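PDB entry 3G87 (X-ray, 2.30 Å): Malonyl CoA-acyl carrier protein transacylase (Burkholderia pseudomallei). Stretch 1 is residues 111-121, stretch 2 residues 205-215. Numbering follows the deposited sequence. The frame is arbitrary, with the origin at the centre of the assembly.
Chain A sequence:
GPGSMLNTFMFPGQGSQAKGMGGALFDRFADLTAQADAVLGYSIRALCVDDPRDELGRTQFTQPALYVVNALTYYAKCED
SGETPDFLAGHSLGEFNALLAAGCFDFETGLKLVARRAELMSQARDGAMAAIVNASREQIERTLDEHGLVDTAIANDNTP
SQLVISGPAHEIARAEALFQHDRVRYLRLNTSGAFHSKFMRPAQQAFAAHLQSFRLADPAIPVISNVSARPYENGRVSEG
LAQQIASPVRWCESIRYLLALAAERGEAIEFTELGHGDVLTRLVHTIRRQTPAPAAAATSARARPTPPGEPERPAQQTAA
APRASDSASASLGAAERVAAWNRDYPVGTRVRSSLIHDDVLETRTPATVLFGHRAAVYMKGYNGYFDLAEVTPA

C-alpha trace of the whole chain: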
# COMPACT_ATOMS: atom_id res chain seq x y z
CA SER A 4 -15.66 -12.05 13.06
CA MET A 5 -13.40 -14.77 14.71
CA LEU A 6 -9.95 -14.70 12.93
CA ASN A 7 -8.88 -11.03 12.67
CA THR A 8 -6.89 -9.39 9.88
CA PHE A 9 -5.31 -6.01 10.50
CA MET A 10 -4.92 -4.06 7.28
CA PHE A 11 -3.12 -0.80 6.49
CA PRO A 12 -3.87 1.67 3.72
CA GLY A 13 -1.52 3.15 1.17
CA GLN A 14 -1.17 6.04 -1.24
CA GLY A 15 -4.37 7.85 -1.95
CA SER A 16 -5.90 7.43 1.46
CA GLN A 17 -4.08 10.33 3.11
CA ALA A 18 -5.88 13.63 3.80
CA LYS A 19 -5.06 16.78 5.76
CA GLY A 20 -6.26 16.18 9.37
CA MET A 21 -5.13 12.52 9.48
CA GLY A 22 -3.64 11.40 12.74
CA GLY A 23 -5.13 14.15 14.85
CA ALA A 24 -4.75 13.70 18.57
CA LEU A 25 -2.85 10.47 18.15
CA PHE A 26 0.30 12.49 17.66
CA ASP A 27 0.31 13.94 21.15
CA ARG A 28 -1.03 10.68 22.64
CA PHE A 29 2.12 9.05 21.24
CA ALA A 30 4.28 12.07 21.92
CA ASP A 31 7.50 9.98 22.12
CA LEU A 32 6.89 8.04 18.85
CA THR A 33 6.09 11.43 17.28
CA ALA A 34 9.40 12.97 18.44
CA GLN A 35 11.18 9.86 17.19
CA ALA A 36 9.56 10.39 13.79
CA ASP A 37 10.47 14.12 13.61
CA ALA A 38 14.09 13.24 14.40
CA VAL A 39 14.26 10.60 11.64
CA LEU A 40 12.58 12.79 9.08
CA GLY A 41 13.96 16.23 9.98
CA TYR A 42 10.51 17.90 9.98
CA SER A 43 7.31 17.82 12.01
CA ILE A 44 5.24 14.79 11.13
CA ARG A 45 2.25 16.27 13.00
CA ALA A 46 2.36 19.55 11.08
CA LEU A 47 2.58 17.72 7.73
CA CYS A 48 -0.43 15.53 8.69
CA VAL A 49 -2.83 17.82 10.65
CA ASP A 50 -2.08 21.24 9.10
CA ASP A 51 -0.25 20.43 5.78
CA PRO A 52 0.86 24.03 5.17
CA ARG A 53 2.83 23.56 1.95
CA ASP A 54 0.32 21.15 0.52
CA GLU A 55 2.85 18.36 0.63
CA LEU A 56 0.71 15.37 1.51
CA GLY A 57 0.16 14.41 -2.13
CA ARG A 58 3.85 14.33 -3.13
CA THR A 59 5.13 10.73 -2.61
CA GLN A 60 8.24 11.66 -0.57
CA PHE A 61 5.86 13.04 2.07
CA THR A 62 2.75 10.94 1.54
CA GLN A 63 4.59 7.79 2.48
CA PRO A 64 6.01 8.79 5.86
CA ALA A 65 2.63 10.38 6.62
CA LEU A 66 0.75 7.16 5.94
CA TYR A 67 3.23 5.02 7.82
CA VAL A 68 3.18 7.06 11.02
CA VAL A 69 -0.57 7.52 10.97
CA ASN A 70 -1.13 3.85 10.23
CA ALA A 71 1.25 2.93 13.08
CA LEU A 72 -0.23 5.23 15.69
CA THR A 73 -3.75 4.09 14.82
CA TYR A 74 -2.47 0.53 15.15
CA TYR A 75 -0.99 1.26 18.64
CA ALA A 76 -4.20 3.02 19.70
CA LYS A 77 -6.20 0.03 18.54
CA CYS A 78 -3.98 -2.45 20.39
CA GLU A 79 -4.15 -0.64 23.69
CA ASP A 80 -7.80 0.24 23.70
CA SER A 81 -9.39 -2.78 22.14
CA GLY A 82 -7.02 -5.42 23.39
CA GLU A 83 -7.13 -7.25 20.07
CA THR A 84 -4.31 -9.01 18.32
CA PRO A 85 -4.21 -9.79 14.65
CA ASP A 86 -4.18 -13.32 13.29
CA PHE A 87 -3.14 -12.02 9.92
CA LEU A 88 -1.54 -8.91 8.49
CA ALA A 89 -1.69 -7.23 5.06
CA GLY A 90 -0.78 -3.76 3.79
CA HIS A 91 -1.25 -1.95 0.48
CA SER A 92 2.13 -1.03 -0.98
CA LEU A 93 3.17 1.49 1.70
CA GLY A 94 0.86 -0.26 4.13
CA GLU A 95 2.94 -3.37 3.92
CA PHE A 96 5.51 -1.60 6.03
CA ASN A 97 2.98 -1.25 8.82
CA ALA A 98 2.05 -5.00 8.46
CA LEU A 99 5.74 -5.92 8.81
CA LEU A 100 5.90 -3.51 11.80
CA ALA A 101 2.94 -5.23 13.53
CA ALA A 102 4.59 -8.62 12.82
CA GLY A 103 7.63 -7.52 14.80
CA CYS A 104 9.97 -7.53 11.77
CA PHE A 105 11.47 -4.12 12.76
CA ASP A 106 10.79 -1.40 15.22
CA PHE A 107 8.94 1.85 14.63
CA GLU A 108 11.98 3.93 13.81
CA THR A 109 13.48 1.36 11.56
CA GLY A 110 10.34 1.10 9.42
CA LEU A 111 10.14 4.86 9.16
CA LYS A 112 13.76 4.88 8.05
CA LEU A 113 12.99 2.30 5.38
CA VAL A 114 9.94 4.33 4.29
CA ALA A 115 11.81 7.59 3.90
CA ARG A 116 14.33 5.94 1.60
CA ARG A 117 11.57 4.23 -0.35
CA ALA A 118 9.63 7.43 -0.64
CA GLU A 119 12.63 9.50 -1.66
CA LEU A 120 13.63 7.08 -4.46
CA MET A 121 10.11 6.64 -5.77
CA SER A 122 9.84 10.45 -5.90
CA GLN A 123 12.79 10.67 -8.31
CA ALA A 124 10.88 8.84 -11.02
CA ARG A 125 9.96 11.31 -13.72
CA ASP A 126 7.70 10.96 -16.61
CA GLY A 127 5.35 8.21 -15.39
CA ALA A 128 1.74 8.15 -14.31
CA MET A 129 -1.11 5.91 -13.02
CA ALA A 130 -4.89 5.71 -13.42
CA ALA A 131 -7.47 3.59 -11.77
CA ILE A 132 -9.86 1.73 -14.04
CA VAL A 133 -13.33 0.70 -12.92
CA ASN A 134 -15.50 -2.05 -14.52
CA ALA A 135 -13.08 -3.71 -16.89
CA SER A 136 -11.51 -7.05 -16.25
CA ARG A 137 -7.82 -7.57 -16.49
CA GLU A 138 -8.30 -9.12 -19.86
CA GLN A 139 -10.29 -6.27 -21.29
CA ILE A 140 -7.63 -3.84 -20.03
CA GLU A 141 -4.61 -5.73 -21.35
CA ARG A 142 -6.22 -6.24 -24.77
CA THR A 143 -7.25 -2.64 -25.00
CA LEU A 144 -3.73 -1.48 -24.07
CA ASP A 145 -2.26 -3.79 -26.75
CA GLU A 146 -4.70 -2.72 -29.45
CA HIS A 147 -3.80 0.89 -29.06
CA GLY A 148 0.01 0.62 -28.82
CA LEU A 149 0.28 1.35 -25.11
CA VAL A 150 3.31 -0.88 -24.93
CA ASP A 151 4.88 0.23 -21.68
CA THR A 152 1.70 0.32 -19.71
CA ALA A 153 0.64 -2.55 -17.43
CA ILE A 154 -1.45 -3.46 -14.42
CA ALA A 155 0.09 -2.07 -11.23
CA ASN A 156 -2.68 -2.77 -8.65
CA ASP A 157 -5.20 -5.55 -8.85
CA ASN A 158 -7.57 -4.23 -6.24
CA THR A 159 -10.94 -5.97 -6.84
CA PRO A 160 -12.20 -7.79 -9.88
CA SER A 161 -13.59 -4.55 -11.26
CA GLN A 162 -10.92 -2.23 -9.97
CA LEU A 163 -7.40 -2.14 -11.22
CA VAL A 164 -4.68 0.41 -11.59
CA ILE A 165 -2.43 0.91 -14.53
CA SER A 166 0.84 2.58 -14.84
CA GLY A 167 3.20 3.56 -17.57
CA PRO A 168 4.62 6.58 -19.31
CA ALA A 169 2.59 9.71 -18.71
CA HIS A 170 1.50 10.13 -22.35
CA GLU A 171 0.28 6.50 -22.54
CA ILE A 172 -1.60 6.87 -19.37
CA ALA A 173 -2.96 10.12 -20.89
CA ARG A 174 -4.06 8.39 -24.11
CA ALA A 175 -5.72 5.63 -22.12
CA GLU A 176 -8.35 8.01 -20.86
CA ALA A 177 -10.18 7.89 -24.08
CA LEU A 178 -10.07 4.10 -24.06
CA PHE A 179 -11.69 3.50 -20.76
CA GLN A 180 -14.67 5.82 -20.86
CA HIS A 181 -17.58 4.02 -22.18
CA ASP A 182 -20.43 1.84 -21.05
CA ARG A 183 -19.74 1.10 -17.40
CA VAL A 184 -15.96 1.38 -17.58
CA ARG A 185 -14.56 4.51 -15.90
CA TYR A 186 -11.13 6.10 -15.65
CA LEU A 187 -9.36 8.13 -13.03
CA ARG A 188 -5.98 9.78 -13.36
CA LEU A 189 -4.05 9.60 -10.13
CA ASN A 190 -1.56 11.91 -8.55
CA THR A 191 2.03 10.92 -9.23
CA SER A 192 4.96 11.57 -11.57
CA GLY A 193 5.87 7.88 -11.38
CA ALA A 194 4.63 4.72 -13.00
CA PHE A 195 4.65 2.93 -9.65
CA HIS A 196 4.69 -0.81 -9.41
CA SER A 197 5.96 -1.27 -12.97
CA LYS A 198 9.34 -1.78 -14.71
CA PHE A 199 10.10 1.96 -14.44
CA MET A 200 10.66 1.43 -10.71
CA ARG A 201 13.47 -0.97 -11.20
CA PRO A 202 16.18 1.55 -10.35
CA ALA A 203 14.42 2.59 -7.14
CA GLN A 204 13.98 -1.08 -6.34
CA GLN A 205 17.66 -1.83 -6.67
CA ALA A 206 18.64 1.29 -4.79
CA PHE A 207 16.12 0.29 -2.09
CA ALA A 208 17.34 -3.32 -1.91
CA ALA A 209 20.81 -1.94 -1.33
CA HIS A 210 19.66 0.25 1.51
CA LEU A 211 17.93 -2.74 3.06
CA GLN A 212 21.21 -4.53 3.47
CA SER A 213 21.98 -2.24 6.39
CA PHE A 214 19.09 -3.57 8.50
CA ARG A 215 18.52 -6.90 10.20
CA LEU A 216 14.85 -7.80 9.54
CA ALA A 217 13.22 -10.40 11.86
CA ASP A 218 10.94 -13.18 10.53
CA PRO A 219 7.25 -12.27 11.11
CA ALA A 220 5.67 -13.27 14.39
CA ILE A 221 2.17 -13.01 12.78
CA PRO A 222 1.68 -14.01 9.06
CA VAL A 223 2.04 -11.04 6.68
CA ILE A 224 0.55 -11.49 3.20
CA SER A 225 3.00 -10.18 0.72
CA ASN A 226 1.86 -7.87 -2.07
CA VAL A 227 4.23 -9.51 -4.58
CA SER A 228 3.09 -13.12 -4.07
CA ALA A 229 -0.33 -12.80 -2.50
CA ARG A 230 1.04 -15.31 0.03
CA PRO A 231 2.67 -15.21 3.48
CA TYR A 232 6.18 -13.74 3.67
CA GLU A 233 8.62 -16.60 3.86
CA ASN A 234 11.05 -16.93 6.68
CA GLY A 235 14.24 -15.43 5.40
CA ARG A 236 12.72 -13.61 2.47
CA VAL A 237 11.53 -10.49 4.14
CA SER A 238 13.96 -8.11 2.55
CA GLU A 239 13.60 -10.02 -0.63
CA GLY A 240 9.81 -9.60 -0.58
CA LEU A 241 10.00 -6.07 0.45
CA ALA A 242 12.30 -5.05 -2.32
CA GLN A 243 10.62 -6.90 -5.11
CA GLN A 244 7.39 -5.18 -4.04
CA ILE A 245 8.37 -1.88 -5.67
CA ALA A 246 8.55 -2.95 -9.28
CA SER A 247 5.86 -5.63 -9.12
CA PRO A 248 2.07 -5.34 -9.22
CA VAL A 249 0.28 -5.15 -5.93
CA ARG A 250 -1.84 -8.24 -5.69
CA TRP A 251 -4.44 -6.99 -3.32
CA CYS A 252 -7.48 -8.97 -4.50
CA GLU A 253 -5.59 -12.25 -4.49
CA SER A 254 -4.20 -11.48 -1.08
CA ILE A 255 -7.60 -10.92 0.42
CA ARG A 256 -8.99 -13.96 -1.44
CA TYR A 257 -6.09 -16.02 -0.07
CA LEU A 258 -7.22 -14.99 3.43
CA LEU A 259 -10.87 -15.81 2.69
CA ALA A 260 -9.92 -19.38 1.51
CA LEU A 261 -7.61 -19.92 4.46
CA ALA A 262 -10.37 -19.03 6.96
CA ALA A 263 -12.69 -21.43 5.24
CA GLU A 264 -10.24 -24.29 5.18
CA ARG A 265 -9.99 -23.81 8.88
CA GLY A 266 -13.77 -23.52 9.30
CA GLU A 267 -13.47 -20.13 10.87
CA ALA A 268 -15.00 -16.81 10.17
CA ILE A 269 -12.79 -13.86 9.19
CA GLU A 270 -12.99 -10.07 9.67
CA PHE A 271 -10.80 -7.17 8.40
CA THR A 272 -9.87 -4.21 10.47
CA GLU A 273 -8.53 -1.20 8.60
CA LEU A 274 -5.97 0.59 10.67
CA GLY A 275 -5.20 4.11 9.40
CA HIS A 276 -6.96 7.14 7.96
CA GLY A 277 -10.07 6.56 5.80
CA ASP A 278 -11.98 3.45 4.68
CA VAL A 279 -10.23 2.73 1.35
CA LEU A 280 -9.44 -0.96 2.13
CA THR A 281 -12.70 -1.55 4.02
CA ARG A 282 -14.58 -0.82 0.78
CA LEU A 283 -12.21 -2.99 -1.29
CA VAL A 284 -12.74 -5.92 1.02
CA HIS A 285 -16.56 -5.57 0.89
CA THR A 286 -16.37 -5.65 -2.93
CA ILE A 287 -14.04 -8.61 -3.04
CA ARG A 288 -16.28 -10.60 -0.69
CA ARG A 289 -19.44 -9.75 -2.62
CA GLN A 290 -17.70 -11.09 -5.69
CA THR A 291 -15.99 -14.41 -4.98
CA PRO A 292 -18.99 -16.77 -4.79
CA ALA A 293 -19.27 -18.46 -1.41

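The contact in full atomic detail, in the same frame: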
# COMPACT_ATOMS: atom_id res chain seq x y z
N LEU A 111 10.25 3.52 9.64
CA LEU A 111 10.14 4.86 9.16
C LEU A 111 11.40 5.16 8.35
O LEU A 111 11.31 5.70 7.24
CB LEU A 111 9.90 5.86 10.30
CG LEU A 111 9.79 7.35 9.93
CD1 LEU A 111 8.60 7.64 8.95
CD2 LEU A 111 9.66 8.20 11.16
N LYS A 112 12.56 4.75 8.85
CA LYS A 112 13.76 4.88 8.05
C LYS A 112 13.68 4.17 6.70
O LYS A 112 14.11 4.74 5.66
CB LYS A 112 14.98 4.38 8.83
CG LYS A 112 15.51 5.35 9.86
CD LYS A 112 16.27 4.54 10.86
CE LYS A 112 17.40 5.32 11.47
NZ LYS A 112 17.66 4.90 12.89
N LEU A 113 13.14 2.95 6.67
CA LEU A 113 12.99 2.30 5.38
C LEU A 113 12.05 3.07 4.45
O LEU A 113 12.33 3.15 3.24
CB LEU A 113 12.53 0.85 5.53
CG LEU A 113 13.39 -0.14 6.32
CD1 LEU A 113 12.55 -1.42 6.49
CD2 LEU A 113 14.81 -0.50 5.68
N VAL A 114 10.97 3.61 5.00
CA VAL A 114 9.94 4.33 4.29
C VAL A 114 10.42 5.63 3.64
O VAL A 114 10.13 5.89 2.53
CB VAL A 114 8.69 4.53 5.14
CG1 VAL A 114 7.83 5.53 4.59
CG2 VAL A 114 7.93 3.28 5.31
N ALA A 115 11.17 6.41 4.39
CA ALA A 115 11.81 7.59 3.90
C ALA A 115 12.75 7.33 2.73
O ALA A 115 12.73 8.04 1.82
CB ALA A 115 12.47 8.31 4.98
N ARG A 116 13.52 6.27 2.75
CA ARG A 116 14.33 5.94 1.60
C ARG A 116 13.49 5.49 0.42
O ARG A 116 13.72 5.90 -0.66
CB ARG A 116 15.43 4.93 1.94
CG ARG A 116 16.36 4.54 0.82
CD ARG A 116 17.68 5.17 0.89
NE ARG A 116 17.58 6.58 1.18
CZ ARG A 116 17.70 7.60 0.34
NH1 ARG A 116 17.57 8.81 0.78
NH2 ARG A 116 17.98 7.46 -0.90
N ARG A 117 12.50 4.66 0.67
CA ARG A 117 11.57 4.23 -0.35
C ARG A 117 10.86 5.39 -1.02
O ARG A 117 10.76 5.46 -2.19
CB ARG A 117 10.57 3.22 0.21
CG ARG A 117 9.56 2.73 -0.77
CD ARG A 117 8.50 1.99 -0.09
NE ARG A 117 7.77 1.06 -0.92
CZ ARG A 117 6.51 1.22 -1.28
NH1 ARG A 117 5.88 2.30 -0.94
NH2 ARG A 117 5.93 0.31 -1.97
N ALA A 118 10.40 6.31 -0.21
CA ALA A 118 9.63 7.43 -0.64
C ALA A 118 10.46 8.42 -1.39
O ALA A 118 10.04 8.92 -2.39
CB ALA A 118 8.92 8.07 0.53
N GLU A 119 11.66 8.67 -0.92
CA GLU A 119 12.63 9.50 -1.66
C GLU A 119 12.95 8.93 -3.04
O GLU A 119 12.84 9.68 -4.02
CB GLU A 119 13.91 9.72 -0.86
CG GLU A 119 15.00 10.40 -1.65
CD GLU A 119 14.61 11.78 -2.20
OE1 GLU A 119 13.81 12.48 -1.56
OE2 GLU A 119 15.11 12.18 -3.29
N LEU A 120 13.30 7.64 -3.13
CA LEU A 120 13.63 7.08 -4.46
C LEU A 120 12.41 7.10 -5.42
O LEU A 120 12.52 7.50 -6.62
CB LEU A 120 14.19 5.66 -4.38
CG LEU A 120 15.46 5.50 -3.55
CD1 LEU A 120 15.59 4.06 -3.05
CD2 LEU A 120 16.69 5.93 -4.36
N MET A 121 11.27 6.66 -4.92
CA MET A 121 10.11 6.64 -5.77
C MET A 121 9.79 8.05 -6.28
O MET A 121 9.41 8.22 -7.44
CB MET A 121 8.92 5.98 -5.08
CG MET A 121 9.07 4.46 -5.04
SD MET A 121 7.83 3.67 -4.01
CE MET A 121 6.24 4.36 -4.63
N GLN A 205 16.30 -1.44 -6.91
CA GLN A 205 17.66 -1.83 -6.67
C GLN A 205 18.31 -0.94 -5.66
O GLN A 205 19.00 -1.41 -4.81
CB GLN A 205 18.49 -1.93 -7.94
CG GLN A 205 18.05 -3.00 -8.92
CD GLN A 205 17.50 -4.26 -8.28
OE1 GLN A 205 18.18 -4.97 -7.58
NE2 GLN A 205 16.25 -4.53 -8.53
N ALA A 206 18.08 0.36 -5.77
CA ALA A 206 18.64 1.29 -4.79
C ALA A 206 18.08 0.93 -3.42
O ALA A 206 18.82 0.97 -2.42
CB ALA A 206 18.32 2.76 -5.16
N PHE A 207 16.80 0.54 -3.37
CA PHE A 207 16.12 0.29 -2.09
C PHE A 207 16.61 -1.02 -1.50
O PHE A 207 16.83 -1.12 -0.31
CB PHE A 207 14.60 0.22 -2.23
CG PHE A 207 13.90 -0.04 -0.92
CD1 PHE A 207 13.83 0.98 0.06
CD2 PHE A 207 13.32 -1.27 -0.67
CE1 PHE A 207 13.21 0.76 1.27
CE2 PHE A 207 12.67 -1.51 0.59
CZ PHE A 207 12.64 -0.49 1.56
N ALA A 208 16.81 -2.03 -2.35
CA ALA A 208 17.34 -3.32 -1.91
C ALA A 208 18.74 -3.12 -1.29
O ALA A 208 19.13 -3.83 -0.37
CB ALA A 208 17.43 -4.30 -3.10
N ALA A 209 19.47 -2.15 -1.78
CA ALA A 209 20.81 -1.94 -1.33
C ALA A 209 20.78 -1.31 0.03
O ALA A 209 21.59 -1.64 0.83
CB ALA A 209 21.57 -1.12 -2.29
N HIS A 210 19.83 -0.43 0.26
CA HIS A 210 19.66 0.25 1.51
C HIS A 210 19.25 -0.76 2.57
O HIS A 210 19.69 -0.69 3.68
CB HIS A 210 18.67 1.38 1.30
CG HIS A 210 18.19 2.05 2.54
ND1 HIS A 210 18.96 2.88 3.30
CD2 HIS A 210 16.98 2.06 3.11
CE1 HIS A 210 18.26 3.35 4.29
NE2 HIS A 210 17.05 2.87 4.20
N LEU A 211 18.45 -1.73 2.18
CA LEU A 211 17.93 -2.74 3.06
C LEU A 211 18.99 -3.59 3.68
O LEU A 211 18.80 -4.10 4.74
CB LEU A 211 16.94 -3.64 2.36
CG LEU A 211 15.47 -3.35 2.43
CD1 LEU A 211 14.74 -4.12 1.42
CD2 LEU A 211 14.93 -3.64 3.80
N GLN A 212 20.11 -3.74 3.00
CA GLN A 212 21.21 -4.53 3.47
C GLN A 212 21.83 -4.01 4.74
O GLN A 212 22.50 -4.74 5.40
CB GLN A 212 22.21 -4.81 2.36
CG GLN A 212 21.76 -5.88 1.38
CD GLN A 212 22.54 -5.93 0.09
OE1 GLN A 212 22.74 -4.93 -0.57
NE2 GLN A 212 22.98 -7.10 -0.29
N SER A 213 21.55 -2.79 5.11
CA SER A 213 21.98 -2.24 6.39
C SER A 213 21.12 -2.52 7.62
O SER A 213 21.36 -1.96 8.65
CB SER A 213 22.11 -0.74 6.31
OG SER A 213 23.00 -0.33 5.37
N PHE A 214 20.11 -3.36 7.49
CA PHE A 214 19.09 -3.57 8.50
C PHE A 214 18.91 -5.08 8.66
O PHE A 214 18.99 -5.86 7.68
CB PHE A 214 17.76 -2.88 8.08
CG PHE A 214 17.87 -1.35 7.93
CD1 PHE A 214 17.78 -0.52 9.06
CD2 PHE A 214 18.14 -0.77 6.71
CE1 PHE A 214 17.93 0.88 8.93
CE2 PHE A 214 18.27 0.61 6.58
CZ PHE A 214 18.16 1.43 7.69
N ARG A 215 18.72 -5.50 9.90
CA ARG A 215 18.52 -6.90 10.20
C ARG A 215 17.02 -7.06 10.46
O ARG A 215 16.50 -6.58 11.47
CB ARG A 215 19.39 -7.31 11.40

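Two helices run nearly antiparallel, at 160° with axes 9.8 Å apart at closest approach. The two stretches bury 472 Å² between them, and no hydrogen bond links them. The direct contact is therefore one of packing, with CH-pi contacts included, and the residues that make it on stretch 1 recur at steps of three and four: Lys112, Leu113, Arg116, Arg117 and Leu120.

Lys112 opens the contact at its exposed margin. Its CB points toward the partner, but the chain then leads away, so the aliphatic part skirts Phe214, with CD 4.5 Å from CE1, and the charged end stays clear of the apolar packing.

Leu113 is the main plug, buried and with the largest covered area of either stretch. Its CA-to-CB bond points sideways, yet the m,t rotamer brings CD2 to 3.7 Å from Leu211 CD2 and over one face of the Phe214 ring, 3.9 Å from the centroid in a CH-pi contact. The turn from Leu211 to Phe214 carries that aromatic ring past the helical residues to meet it. The backbone takes part as well: Leu113 O lies 3.2 Å from Phe207 CE1, at the ring edge, while still accepting the helical hydrogen bond from Arg117 N.

Arg116 works here through its methylenes. CG sits over one face of the His210 ring, 3.6 Å from the centroid, a flat aromatic surface suited to a CH-pi contact. The same CG approaches the edge of Phe207.

Arg117 adds CB, 3.8 Å from Phe207 CE1, while its NH2 is hydrogen-bonded elsewhere in the structure.

Leu120 closes the series. Its CD2 reaches Ala206 CB at 3.7 Å, and its CD1 lies 4.0 Å from Phe207 CB; with only a methyl on Ala206, the leucine packs close to the partner backbone, CD1 being 3.7 Å from Phe207 N.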